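Local coordinates for hemolysin activator protein CdiB (Acinetobacter baumannii ACICU, PDB 6WIL) that probably exports a partner toxin protein across the bacterial outer membrane, as a two-partner-secretion (TpsB) transporter of the Omp85 superfamily in contact-dependent growth inhibition, at residues A[261-265]-A[466-470]; A[519-523]-A[534-538]. One frame throughout, in Å; residues are numbered along the deposited sequence.

Interaction 1: residues A[261-265]-A[466-470]; sequences DDFHE and FDGEL
This is a surface contact between two loops at the end of the barrel away from the POTRA domains: residues 261-265, the short turn between strands 251-261 and 266-279, meet residues 466-470 of the long excursion between strands 432-444 and 476-487. Only 213 Å² is buried, no hydrogen bond crosses, and the closest CA atoms, those of Phe263 and Glu469, are 5.8 Å apart. Each loop braces itself with an Asx turn: Phe263 N donates to Asp261 OD1 (3.0 Å) and Glu469 N to Asp467 OD1 (2.7 Å), Asp467 adopting the p rotamer for this. Between these turns Phe263 (chi1 m, chi2 -88°) reaches across, its CD1 3.3 Å from Glu469 CB and its CZ 3.5 Å from Asp467 CB, so the ring lies obliquely on the bases of two acidic side chains. His264, also m, brings NE2 to 3.6 Å from Glu469 O without bonding. Gly468 makes the bend at phi/psi 87/11, where a CB would jam against the preceding carbonyl. Asp467 OD2 and Glu469 OE2, both acceptors, sit 3.1 Å apart, and a salt bridge from Lys547 to Glu469 OE2 offsets that charge. Phe466 is the last residue of the VRGF signature, and residues 467-470 follow it in the sixth extracellular loop (L6), as in Omp85-family transporters.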
loop_
_atom_site.group_PDB
_atom_site.type_symbol
_atom_site.label_atom_id
_atom_site.label_comp_id
_atom_site.label_asym_id
_atom_site.label_seq_id
_atom_site.Cartn_x
_atom_site.Cartn_y
_atom_site.Cartn_z
ATOM N N ASP A 261 27.084 -9.258 -11.822
ATOM C CA ASP A 261 27.420 -9.603 -10.444
ATOM C C ASP A 261 28.782 -10.292 -10.427
ATOM O O ASP A 261 28.914 -11.432 -10.885
ATOM C CB ASP A 261 26.339 -10.496 -9.835
ATOM C CG ASP A 261 26.473 -10.640 -8.327
ATOM O OD1 ASP A 261 27.474 -10.156 -7.763
ATOM O OD2 ASP A 261 25.565 -11.233 -7.705
ATOM N N ASP A 262 29.794 -9.598 -9.899
ATOM C CA ASP A 262 31.121 -10.185 -9.753
ATOM C C ASP A 262 31.217 -11.131 -8.566
ATOM O O ASP A 262 32.141 -11.951 -8.517
ATOM C CB ASP A 262 32.181 -9.088 -9.616
ATOM C CG ASP A 262 32.466 -8.380 -10.926
ATOM O OD1 ASP A 262 32.211 -8.977 -11.993
ATOM O OD2 ASP A 262 32.956 -7.231 -10.890
ATOM N N PHE A 263 30.290 -11.033 -7.608
ATOM C CA PHE A 263 30.291 -11.955 -6.478
ATOM C C PHE A 263 30.069 -13.391 -6.935
ATOM O O PHE A 263 30.776 -14.308 -6.496
ATOM C CB PHE A 263 29.226 -11.543 -5.461
ATOM C CG PHE A 263 29.598 -10.333 -4.648
ATOM C CD1 PHE A 263 30.319 -10.470 -3.475
ATOM C CD2 PHE A 263 29.243 -9.062 -5.062
ATOM C CE1 PHE A 263 30.659 -9.369 -2.716
ATOM C CE2 PHE A 263 29.590 -7.953 -4.312
ATOM C CZ PHE A 263 30.299 -8.110 -3.139
ATOM N N HIS A 264 29.094 -13.607 -7.821
ATOM C CA HIS A 264 28.798 -14.929 -8.360
ATOM C C HIS A 264 29.141 -15.040 -9.844
ATOM O O HIS A 264 28.640 -15.945 -10.525
ATOM C CB HIS A 264 27.332 -15.285 -8.120
ATOM C CG HIS A 264 26.982 -15.448 -6.672
ATOM N ND1 HIS A 264 27.348 -16.556 -5.936
ATOM C CD2 HIS A 264 26.303 -14.642 -5.820
ATOM C CE1 HIS A 264 26.912 -16.424 -4.696
ATOM N NE2 HIS A 264 26.275 -15.271 -4.598
ATOM N N GLU A 265 30.001 -14.142 -10.345
ATOM C CA GLU A 265 30.470 -14.126 -11.736
ATOM C C GLU A 265 29.331 -14.394 -12.719
ATOM O O GLU A 265 29.386 -15.303 -13.552
ATOM C CB GLU A 265 31.625 -15.115 -11.923
ATOM C CG GLU A 265 32.874 -14.740 -11.131
ATOM C CD GLU A 265 33.969 -15.791 -11.226
ATOM O OE1 GLU A 265 33.687 -16.903 -11.733
ATOM O OE2 GLU A 265 35.115 -15.509 -10.802
ATOM N N PHE A 466 25.839 -5.470 4.464
ATOM C CA PHE A 466 26.395 -6.749 4.043
ATOM C C PHE A 466 26.355 -6.840 2.525
ATOM O O PHE A 466 25.399 -6.372 1.891
ATOM C CB PHE A 466 25.630 -7.920 4.674
ATOM C CG PHE A 466 25.920 -8.116 6.137
ATOM C CD1 PHE A 466 27.024 -8.850 6.546
ATOM C CD2 PHE A 466 25.091 -7.568 7.103
ATOM C CE1 PHE A 466 27.295 -9.031 7.889
ATOM C CE2 PHE A 466 25.356 -7.747 8.445
ATOM C CZ PHE A 466 26.459 -8.480 8.840
ATOM N N ASP A 467 27.400 -7.450 1.950
ATOM C CA ASP A 467 27.552 -7.457 0.497
ATOM C C ASP A 467 26.559 -8.401 -0.168
ATOM O O ASP A 467 26.175 -8.195 -1.329
ATOM C CB ASP A 467 28.980 -7.851 0.115
ATOM C CG ASP A 467 29.475 -9.073 0.863
ATOM O OD1 ASP A 467 28.753 -10.107 0.891
ATOM O OD2 ASP A 467 30.598 -9.002 1.419
ATOM N N GLY A 468 26.147 -9.450 0.545
ATOM C CA GLY A 468 25.262 -10.442 -0.021
ATOM C C GLY A 468 25.905 -11.579 -0.777
ATOM O O GLY A 468 25.181 -12.335 -1.448
ATOM N N GLU A 469 27.228 -11.731 -0.702
ATOM C CA GLU A 469 27.833 -12.909 -1.315
ATOM C C GLU A 469 27.452 -14.171 -0.562
ATOM O O GLU A 469 27.339 -15.252 -1.152
ATOM C CB GLU A 469 29.350 -12.778 -1.369
ATOM C CG GLU A 469 30.044 -12.892 -0.028
ATOM C CD GLU A 469 31.523 -12.649 -0.151
ATOM O OE1 GLU A 469 32.221 -13.562 -0.629
ATOM O OE2 GLU A 469 31.970 -11.534 0.200
ATOM N N LEU A 470 27.266 -14.055 0.740
ATOM C CA LEU A 470 26.823 -15.167 1.559
ATOM C C LEU A 470 25.637 -14.681 2.360
ATOM O O LEU A 470 25.717 -13.632 3.005
ATOM C CB LEU A 470 27.924 -15.683 2.499
ATOM C CG LEU A 470 29.187 -16.229 1.838
ATOM C CD1 LEU A 470 30.266 -16.458 2.872
ATOM C CD2 LEU A 470 28.918 -17.510 1.049
#

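Interaction 2: residues A[519-523]-A[534-538]; sequences SVLGL and AFTGR
Ser519 opens an antiparallel pairing with Arg538: Ser519 N donates to Arg538 O and Arg538 N to Ser519 O, both at 3.1 Å, with a CA-CA separation of 5.8 Å; Ser519 OG bonds away to Ala498 O. Val520 follows in a non-hydrogen-bonded pair with Gly537, CA atoms 4.2 Å apart. A CB on Gly537 would clash with Ser519 O and Val520 CG2, so its absence permits this close approach. Val520 (chi1 156°) instead packs CG1 on Phe535 CB at 3.6 Å. Leu521 returns to a hydrogen-bonded pair, with Leu521 N to Thr536 O at 3.0 Å and Thr536 N to Leu521 O at 2.9 Å; Leu521 O also takes a CA-H...O contact from Phe535 CA at 3.4 Å. At Gly522 the strands come closest, 3.8 Å from its CA to Phe535 CA, again where a CB would collide. Leu523 ends the segment: Leu523 N reaches Ala534 O at 2.9 Å, Ala534 N reaches Leu523 O at 3.1 Å, and Leu523 CD2 lies 4.0 Å from Ala534 CB. The axes are 4.6 Å apart at 161°, with Val520 and Phe535 on one face and Ser519, Leu521, Leu523, Ala534, Thr536 and Arg538 on the other. Strands 515-526 and 530-541 thus form a hairpin of the 16-stranded barrel, flanked by strand 493-505, where Val520 and Gly522 bond to Ala498 and Tyr496, and by the last strand, 550-559, where Phe535 and Gly537 bond to Gly553 and Val551.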
loop_
_atom_site.group_PDB
_atom_site.type_symbol
_atom_site.label_atom_id
_atom_site.label_comp_id
_atom_site.label_asym_id
_atom_site.label_seq_id
_atom_site.Cartn_x
_atom_site.Cartn_y
_atom_site.Cartn_z
ATOM N N SER A 519 25.087 -1.836 9.710
ATOM C CA SER A 519 24.828 -0.412 9.844
ATOM C C SER A 519 25.276 0.299 8.577
ATOM O O SER A 519 26.219 -0.128 7.907
ATOM C CB SER A 519 25.535 0.184 11.067
ATOM O OG SER A 519 25.049 1.486 11.344
ATOM N N VAL A 520 24.587 1.391 8.257
ATOM C CA VAL A 520 24.793 2.120 7.011
ATOM C C VAL A 520 24.735 3.614 7.296
ATOM O O VAL A 520 23.895 4.077 8.074
ATOM C CB VAL A 520 23.746 1.713 5.949
ATOM C CG1 VAL A 520 23.548 2.813 4.919
ATOM C CG2 VAL A 520 24.168 0.427 5.267
ATOM N N LEU A 521 25.642 4.366 6.673
ATOM C CA LEU A 521 25.640 5.823 6.716
ATOM C C LEU A 521 25.775 6.344 5.293
ATOM O O LEU A 521 26.660 5.901 4.552
ATOM C CB LEU A 521 26.779 6.353 7.593
ATOM C CG LEU A 521 26.873 7.870 7.771
ATOM C CD1 LEU A 521 25.712 8.396 8.600
ATOM C CD2 LEU A 521 28.205 8.257 8.392
ATOM N N GLY A 522 24.903 7.270 4.907
ATOM C CA GLY A 522 24.924 7.755 3.548
ATOM C C GLY A 522 24.171 9.056 3.378
ATOM O O GLY A 522 23.744 9.683 4.349
ATOM N N LEU A 523 24.012 9.453 2.113
ATOM C CA LEU A 523 23.344 10.700 1.768
ATOM C C LEU A 523 22.564 10.518 0.473
ATOM O O LEU A 523 22.852 9.627 -0.331
ATOM C CB LEU A 523 24.341 11.857 1.619
ATOM C CG LEU A 523 25.174 11.897 0.334
ATOM C CD1 LEU A 523 25.801 13.269 0.164
ATOM C CD2 LEU A 523 26.250 10.816 0.319
ATOM N N ALA A 534 24.108 7.456 -2.147
ATOM C CA ALA A 534 25.395 6.844 -1.858
ATOM C C ALA A 534 25.467 6.495 -0.382
ATOM O O ALA A 534 25.060 7.289 0.471
ATOM C CB ALA A 534 26.552 7.776 -2.233
ATOM N N PHE A 535 25.984 5.306 -0.083
ATOM C CA PHE A 535 26.135 4.885 1.300
ATOM C C PHE A 535 27.394 4.048 1.444
ATOM O O PHE A 535 27.807 3.349 0.514
ATOM C CB PHE A 535 24.920 4.085 1.793
ATOM C CG PHE A 535 24.799 2.714 1.181
ATOM C CD1 PHE A 535 24.090 2.525 0.008
ATOM C CD2 PHE A 535 25.383 1.610 1.790
ATOM C CE1 PHE A 535 23.972 1.267 -0.553
ATOM C CE2 PHE A 535 25.272 0.352 1.230
ATOM C CZ PHE A 535 24.565 0.180 0.058
ATOM N N THR A 536 27.998 4.129 2.622
ATOM C CA THR A 536 29.041 3.206 3.041
ATOM C C THR A 536 28.591 2.527 4.327
ATOM O O THR A 536 28.041 3.176 5.222
ATOM C CB THR A 536 30.382 3.921 3.246
ATOM O OG1 THR A 536 31.283 3.056 3.947
ATOM C CG2 THR A 536 30.194 5.210 4.031
ATOM N N GLY A 537 28.802 1.213 4.406
ATOM C CA GLY A 537 28.307 0.433 5.520
ATOM C C GLY A 537 29.291 -0.646 5.927
ATOM O O GLY A 537 30.342 -0.824 5.309
ATOM N N ARG A 538 28.924 -1.364 6.987
ATOM C CA ARG A 538 29.727 -2.474 7.478
ATOM C C ARG A 538 28.833 -3.409 8.275
ATOM O O ARG A 538 27.803 -2.995 8.815
ATOM C CB ARG A 538 30.897 -1.987 8.342
ATOM C CG ARG A 538 30.510 -1.621 9.769
ATOM C CD ARG A 538 31.724 -1.234 10.597
ATOM N NE ARG A 538 32.886 -2.063 10.283
ATOM C CZ ARG A 538 33.104 -3.274 10.785
ATOM N NH1 ARG A 538 34.192 -3.950 10.437
ATOM N NH2 ARG A 538 32.234 -3.813 11.630
#

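The two contacts show contrasting parts of one transporter: interaction 2 is a backbone-bonded piece of the barrel wall, while interaction 1 joins loops by side-chain packing. Their centres are 18 Å apart and they do not touch; the nearest approach, about 5 Å, is exemplified by Phe466 N and Arg538 O at 5.4 Å. The wall and loops are linked through the segment that leaves strand 530-541: Phe466 touches Ala542 and Ile546 there, Leu470 touches Ile546, and Lys547 bridges to Glu469. Residues 466-470 therefore run between the turn at 261-265 and the loop that connects the hairpin of interaction 2 to the final strand.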